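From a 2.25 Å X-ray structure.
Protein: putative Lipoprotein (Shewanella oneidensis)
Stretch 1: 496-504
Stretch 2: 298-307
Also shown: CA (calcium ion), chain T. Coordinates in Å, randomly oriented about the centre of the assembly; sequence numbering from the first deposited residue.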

HETATM    1  N   MSE A 496     -18.495   6.252  -6.871  1.00 29.80           N
HETATM    2  CA  MSE A 496     -17.222   6.638  -7.415  1.00 30.09           C
HETATM    3  C   MSE A 496     -17.428   7.589  -8.601  1.00 30.79           C
HETATM    4  O   MSE A 496     -16.671   8.520  -8.788  1.00 30.96           O
HETATM    5  CB  MSE A 496     -16.369   5.417  -7.807  1.00 30.16           C
HETATM    6  CG  MSE A 496     -15.837   4.486  -6.661  1.00 29.63           C
HETATM    7 SE   MSE A 496     -15.264   5.300  -4.930  0.80 31.59          SE
HETATM    8  CE  MSE A 496     -13.628   6.178  -5.515  1.00 30.83           C
HETATM    9  N   MSE A 497     -18.477   7.403  -9.379  1.00 33.32           N
HETATM   10  CA  MSE A 497     -18.648   8.218 -10.595  1.00 34.96           C
HETATM   11  C   MSE A 497     -19.431   9.493 -10.320  1.00 34.97           C
HETATM   12  O   MSE A 497     -19.056  10.546 -10.794  1.00 33.22           O
HETATM   13  CB  MSE A 497     -19.342   7.415 -11.687  1.00 37.89           C
HETATM   14  CG  MSE A 497     -18.543   6.220 -12.197  1.00 40.83           C
HETATM   15 SE   MSE A 497     -19.356   5.396 -13.841  1.00 48.83          SE
HETATM   16  CE  MSE A 497     -19.719   7.023 -14.851  1.00 47.47           C
ATOM     17  N   ASP A 498     -20.513   9.397  -9.558  1.00 37.08           N
ATOM     18  CA  ASP A 498     -21.410  10.545  -9.349  1.00 41.82           C
ATOM     19  C   ASP A 498     -20.990  11.448  -8.180  1.00 42.54           C
ATOM     20  O   ASP A 498     -21.226  12.651  -8.228  1.00 47.58           O
ATOM     21  CB  ASP A 498     -22.844  10.069  -9.122  1.00 43.85           C
ATOM     22  CG  ASP A 498     -23.393   9.268 -10.302  1.00 48.47           C
ATOM     23  OD1 ASP A 498     -22.875   9.368 -11.443  1.00 51.10           O
ATOM     24  OD2 ASP A 498     -24.368   8.529 -10.092  1.00 52.46           O
ATOM     25  N   GLU A 499     -20.393  10.872  -7.139  1.00 41.49           N
ATOM     26  CA  GLU A 499     -19.987  11.639  -5.950  1.00 41.28           C
ATOM     27  C   GLU A 499     -18.527  12.063  -6.055  1.00 38.75           C
ATOM     28  O   GLU A 499     -18.212  13.164  -5.673  1.00 40.67           O
ATOM     29  CB  GLU A 499     -20.226  10.862  -4.643  1.00 41.51           C
ATOM     30  CG  GLU A 499     -21.672  10.396  -4.415  1.00 44.72           C
ATOM     31  CD  GLU A 499     -22.692  11.535  -4.355  1.00 47.23           C
ATOM     32  OE1 GLU A 499     -22.421  12.573  -3.717  1.00 49.26           O
ATOM     33  OE2 GLU A 499     -23.782  11.405  -4.954  1.00 53.40           O
ATOM     34  N   ALA A 500     -17.672  11.197  -6.605  1.00 36.25           N
ATOM     35  CA  ALA A 500     -16.232  11.444  -6.746  1.00 34.42           C
ATOM     36  C   ALA A 500     -15.788  11.763  -8.161  1.00 34.37           C
ATOM     37  O   ALA A 500     -14.599  11.883  -8.393  1.00 31.53           O
ATOM     38  CB  ALA A 500     -15.445  10.236  -6.258  1.00 32.25           C
ATOM     39  N   PHE A 501     -16.726  11.836  -9.109  1.00 35.69           N
ATOM     40  CA  PHE A 501     -16.435  12.288 -10.475  1.00 38.62           C
ATOM     41  C   PHE A 501     -15.363  11.472 -11.190  1.00 39.29           C
ATOM     42  O   PHE A 501     -14.614  12.001 -11.999  1.00 41.51           O
ATOM     43  CB  PHE A 501     -16.103  13.793 -10.483  1.00 39.76           C
ATOM     44  CG  PHE A 501     -17.061  14.596  -9.659  1.00 40.98           C
ATOM     45  CD1 PHE A 501     -18.390  14.702 -10.038  1.00 44.31           C
ATOM     46  CD2 PHE A 501     -16.667  15.176  -8.473  1.00 40.89           C
ATOM     47  CE1 PHE A 501     -19.298  15.411  -9.264  1.00 45.60           C
ATOM     48  CE2 PHE A 501     -17.567  15.873  -7.689  1.00 41.90           C
ATOM     49  CZ  PHE A 501     -18.885  15.990  -8.083  1.00 44.22           C
ATOM     50  N   GLN A 502     -15.321  10.174 -10.906  1.00 38.88           N
ATOM     51  CA  GLN A 502     -14.421   9.256 -11.612  1.00 40.37           C
ATOM     52  C   GLN A 502     -15.028   8.598 -12.876  1.00 40.06           C
ATOM     53  O   GLN A 502     -16.250   8.543 -13.069  1.00 38.52           O
ATOM     54  CB  GLN A 502     -13.915   8.175 -10.645  1.00 41.83           C
ATOM     55  CG  GLN A 502     -12.865   8.732  -9.701  1.00 43.58           C
ATOM     56  CD  GLN A 502     -12.503   7.811  -8.595  1.00 43.76           C
ATOM     57  OE1 GLN A 502     -12.574   6.590  -8.703  1.00 48.62           O
ATOM     58  NE2 GLN A 502     -12.092   8.401  -7.499  1.00 51.09           N
ATOM     59  N   GLN A 503     -14.128   8.098 -13.712  1.00 39.87           N
ATOM     60  CA  GLN A 503     -14.468   7.359 -14.918  1.00 41.68           C
ATOM     61  C   GLN A 503     -14.906   5.944 -14.571  1.00 41.47           C
ATOM     62  O   GLN A 503     -14.569   5.377 -13.509  1.00 36.96           O
ATOM     63  CB  GLN A 503     -13.241   7.216 -15.823  1.00 43.34           C
ATOM     64  CG  GLN A 503     -12.651   8.505 -16.332  1.00 45.24           C
ATOM     65  CD  GLN A 503     -13.502   9.113 -17.418  1.00 50.47           C
ATOM     66  OE1 GLN A 503     -13.999  10.233 -17.260  1.00 54.01           O
ATOM     67  NE2 GLN A 503     -13.706   8.360 -18.536  1.00 49.43           N
ATOM     68  N   ARG A 504     -15.571   5.346 -15.536  1.00 41.53           N
ATOM     69  CA  ARG A 504     -16.109   4.020 -15.400  1.00 41.05           C
ATOM     70  C   ARG A 504     -15.061   2.974 -15.014  1.00 39.27           C
ATOM     71  O   ARG A 504     -15.257   2.196 -14.090  1.00 38.76           O
ATOM     72  CB  ARG A 504     -16.728   3.638 -16.738  1.00 43.40           C
ATOM     73  CG  ARG A 504     -17.345   2.262 -16.752  1.00 44.14           C
ATOM     74  CD  ARG A 504     -18.624   2.228 -15.941  1.00 44.62           C
ATOM     75  NE  ARG A 504     -18.892   0.859 -15.522  1.00 46.20           N
ATOM     76  CZ  ARG A 504     -20.072   0.404 -15.109  1.00 46.27           C
ATOM     77  NH1 ARG A 504     -21.132   1.216 -15.055  1.00 44.13           N
ATOM     78  NH2 ARG A 504     -20.180  -0.886 -14.764  1.00 47.26           N
TER
HETATM   79 CA    CA T 604     -23.749   8.063 -13.147  1.00 67.50          CA
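Stretch 2 298-307: NKIAIRQLID

Residues 298-307 form an unbroken stretch of α-helix, with regular i to i+4 backbone hydrogen bonds such as Arg303 N to Lys299 O (3.1 Å), and this helix lies against the place where stretch 1 leaves its own helix. The two segments progress in the same general sense: the CA atoms of Asp498 and Lys299 are 7.4 Å apart, and those of Phe501 and Arg303 approach to 6.3 Å. The end of the helix in stretch 1 is a wider π-type turn at 496-499. Phe501 then departs from helical geometry with positive phi (58°/34°), and a backbone hydrogen bond spans it, reaching back from Gln502 N to Met496 O (3.0 Å).

This backbone conformation directs the CA-to-CB bond of Phe501 toward stretch 2, and with chi1 at -45° (m) the ring lies along the helix, where it makes the largest contribution of stretch 1 to the 431 Å² buried between the segments. Ile302, with chi1 m, places CG2 over one face of the ring, 4.2 Å from its centroid and 3.9 Å from Phe501 CZ, in a CH-π contact. One turn further on, the m,t rotamer at Ile306 extends CD1 to 4.4 Å from Phe501 CD2. At the other end of the ring, Phe501 CE1 lies 3.7 Å from Lys299 O.

Lys299 also points toward stretch 1. Its chain is m at chi1 and t from chi2 to chi4, an extended form that carries the aliphatic part past the backbone of stretch 1, with CD 3.8 Å from Asp498 O, and delivers NZ to Glu499. The CA-to-CB bond of Glu499 points away, but chi1 and chi2 are both m and fold the chain so that its carboxylate comes back within reach. The resulting salt bridge has Lys299 NZ 2.8 Å from Glu499 OE1, with a weak second hydrogen bond from NZ to Glu499 OE2 at 3.0 Å.

Arg303 starts sideways, and its t,p,t conformation with chi4 at -98° brings the guanidinium across the turn. Phe501 C lies over one face of the group, 3.7 Å from Arg303 NH1, while Met497 O lies at its edge, 3.4 Å from the same nitrogen. Arg303 NH1 makes a weak hydrogen bond to Gln502 O (3.4 Å), and Gln503, folded by m values at chi1 and chi2, brings OE1 to 3.2 Å from Arg303 NH2. Within the helix, Arg303 NE makes a weak hydrogen bond, part of a salt bridge, to Asp307 OD1 (3.5 Å).

The carboxylate of Asp498 binds the calcium ion, with Asp498 OD1 2.3 Å from CA.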

ATOM      1  N   ASN A 298     -25.931  20.878  -9.590  1.00 48.20           N
ATOM      2  CA  ASN A 298     -24.552  21.179  -9.272  1.00 47.22           C
ATOM      3  C   ASN A 298     -23.570  20.099  -9.709  1.00 44.47           C
ATOM      4  O   ASN A 298     -22.514  20.411 -10.220  1.00 42.76           O
ATOM      5  CB  ASN A 298     -24.390  21.389  -7.762  1.00 47.74           C
ATOM      6  CG  ASN A 298     -24.808  22.778  -7.282  1.00 49.72           C
ATOM      7  OD1 ASN A 298     -24.948  23.729  -8.053  1.00 52.14           O
ATOM      8  ND2 ASN A 298     -24.980  22.898  -5.967  1.00 50.62           N
ATOM      9  N   LYS A 299     -23.917  18.837  -9.495  1.00 44.39           N
ATOM     10  CA  LYS A 299     -22.999  17.742  -9.758  1.00 45.36           C
ATOM     11  C   LYS A 299     -22.714  17.515 -11.250  1.00 45.19           C
ATOM     12  O   LYS A 299     -21.606  17.097 -11.603  1.00 45.13           O
ATOM     13  CB  LYS A 299     -23.469  16.455  -9.067  1.00 47.61           C
ATOM     14  CG  LYS A 299     -23.177  16.465  -7.558  1.00 51.09           C
ATOM     15  CD  LYS A 299     -23.650  15.206  -6.831  1.00 52.55           C
ATOM     16  CE  LYS A 299     -23.508  15.343  -5.321  1.00 53.14           C
ATOM     17  NZ  LYS A 299     -24.352  14.362  -4.564  1.00 54.60           N
ATOM     18  N   ILE A 300     -23.692  17.786 -12.110  1.00 45.14           N
ATOM     19  CA  ILE A 300     -23.482  17.734 -13.555  1.00 46.07           C
ATOM     20  C   ILE A 300     -22.607  18.926 -13.949  1.00 42.62           C
ATOM     21  O   ILE A 300     -21.651  18.777 -14.704  1.00 41.61           O
ATOM     22  CB  ILE A 300     -24.820  17.776 -14.358  1.00 50.44           C
ATOM     23  CG1 ILE A 300     -25.675  16.523 -14.106  1.00 53.77           C
ATOM     24  CG2 ILE A 300     -24.567  17.905 -15.855  1.00 49.49           C
ATOM     25  CD1 ILE A 300     -26.931  16.433 -14.988  1.00 54.84           C
ATOM     26  N   ALA A 301     -22.956  20.111 -13.454  1.00 39.70           N
ATOM     27  CA  ALA A 301     -22.132  21.306 -13.640  1.00 37.26           C
ATOM     28  C   ALA A 301     -20.666  21.092 -13.219  1.00 34.68           C
ATOM     29  O   ALA A 301     -19.733  21.394 -13.973  1.00 33.89           O
ATOM     30  CB  ALA A 301     -22.724  22.456 -12.849  1.00 37.13           C
ATOM     31  N   ILE A 302     -20.454  20.590 -12.011  1.00 33.37           N
ATOM     32  CA  ILE A 302     -19.068  20.364 -11.517  1.00 32.59           C
ATOM     33  C   ILE A 302     -18.322  19.387 -12.434  1.00 32.33           C
ATOM     34  O   ILE A 302     -17.195  19.652 -12.817  1.00 31.05           O
ATOM     35  CB  ILE A 302     -19.065  19.850 -10.083  1.00 31.35           C
ATOM     36  CG1 ILE A 302     -19.557  20.946  -9.125  1.00 32.32           C
ATOM     37  CG2 ILE A 302     -17.695  19.352  -9.666  1.00 29.94           C
ATOM     38  CD1 ILE A 302     -19.904  20.404  -7.756  1.00 30.94           C
ATOM     39  N   ARG A 303     -18.987  18.304 -12.828  1.00 34.46           N
ATOM     40  CA  ARG A 303     -18.423  17.278 -13.713  1.00 38.15           C
ATOM     41  C   ARG A 303     -18.048  17.860 -15.079  1.00 35.99           C
ATOM     42  O   ARG A 303     -17.008  17.528 -15.629  1.00 33.80           O
ATOM     43  CB  ARG A 303     -19.401  16.086 -13.861  1.00 45.38           C
ATOM     44  CG  ARG A 303     -18.942  14.946 -14.790  1.00 53.61           C
ATOM     45  CD  ARG A 303     -17.613  14.314 -14.308  1.00 62.03           C
ATOM     46  NE  ARG A 303     -17.100  13.228 -15.174  1.00 70.58           N
ATOM     47  CZ  ARG A 303     -17.252  11.907 -14.977  1.00 75.12           C
ATOM     48  NH1 ARG A 303     -17.918  11.410 -13.928  1.00 74.10           N
ATOM     49  NH2 ARG A 303     -16.719  11.059 -15.858  1.00 78.99           N
ATOM     50  N   GLN A 304     -18.850  18.786 -15.580  1.00 35.30           N
ATOM     51  CA  GLN A 304     -18.599  19.346 -16.890  1.00 37.00           C
ATOM     52  C   GLN A 304     -17.465  20.349 -16.870  1.00 34.57           C
ATOM     53  O   GLN A 304     -16.636  20.371 -17.777  1.00 33.49           O
ATOM     54  CB  GLN A 304     -19.894  19.946 -17.502  1.00 39.71           C
ATOM     55  CG  GLN A 304     -20.825  18.865 -18.062  1.00 41.48           C
ATOM     56  CD  GLN A 304     -22.178  19.385 -18.553  1.00 45.51           C
ATOM     57  OE1 GLN A 304     -22.395  20.595 -18.689  1.00 45.91           O
ATOM     58  NE2 GLN A 304     -23.101  18.457 -18.819  1.00 46.60           N
ATOM     59  N   LEU A 305     -17.437  21.198 -15.852  1.00 32.41           N
ATOM     60  CA  LEU A 305     -16.321  22.116 -15.689  1.00 30.28           C
ATOM     61  C   LEU A 305     -15.050  21.320 -15.509  1.00 28.31           C
ATOM     62  O   LEU A 305     -14.071  21.583 -16.144  1.00 27.82           O
ATOM     63  CB  LEU A 305     -16.534  23.052 -14.492  1.00 30.18           C
ATOM     64  CG  LEU A 305     -15.444  24.096 -14.190  1.00 29.22           C
ATOM     65  CD1 LEU A 305     -15.075  24.901 -15.436  1.00 29.32           C
ATOM     66  CD2 LEU A 305     -15.909  25.004 -13.078  1.00 29.36           C
ATOM     67  N   ILE A 306     -15.066  20.302 -14.685  1.00 29.10           N
ATOM     68  CA  ILE A 306     -13.840  19.513 -14.484  1.00 29.48           C
ATOM     69  C   ILE A 306     -13.386  18.890 -15.797  1.00 29.72           C
ATOM     70  O   ILE A 306     -12.198  18.938 -16.122  1.00 28.68           O
ATOM     71  CB  ILE A 306     -14.041  18.416 -13.408  1.00 31.42           C
ATOM     72  CG1 ILE A 306     -14.076  19.057 -12.004  1.00 31.74           C
ATOM     73  CG2 ILE A 306     -12.932  17.332 -13.447  1.00 30.04           C
ATOM     74  CD1 ILE A 306     -14.424  18.058 -10.907  1.00 33.05           C
ATOM     75  N   ASP A 307     -14.316  18.318 -16.571  1.00 30.67           N
ATOM     76  CA  ASP A 307     -13.932  17.654 -17.854  1.00 32.07           C
ATOM     77  C   ASP A 307     -13.260  18.640 -18.828  1.00 29.27           C
ATOM     78  O   ASP A 307     -12.331  18.292 -19.550  1.00 27.60           O
ATOM     79  CB  ASP A 307     -15.139  16.990 -18.560  1.00 35.89           C
ATOM     80  CG  ASP A 307     -15.633  15.702 -17.856  1.00 39.77           C
ATOM     81  OD1 ASP A 307     -14.846  15.090 -17.049  1.00 39.01           O
ATOM     82  OD2 ASP A 307     -16.830  15.335 -18.120  1.00 42.84           O
TER
HETATM   83  O   HOH W   1     -25.861   7.734 -11.857  1.00 54.99           O
HETATM   84  O   HOH W   2     -25.138   9.791 -13.409  1.00 62.34           O
HETATM   85  O   HOH W   3     -23.658   5.577 -12.395  1.00 42.24           O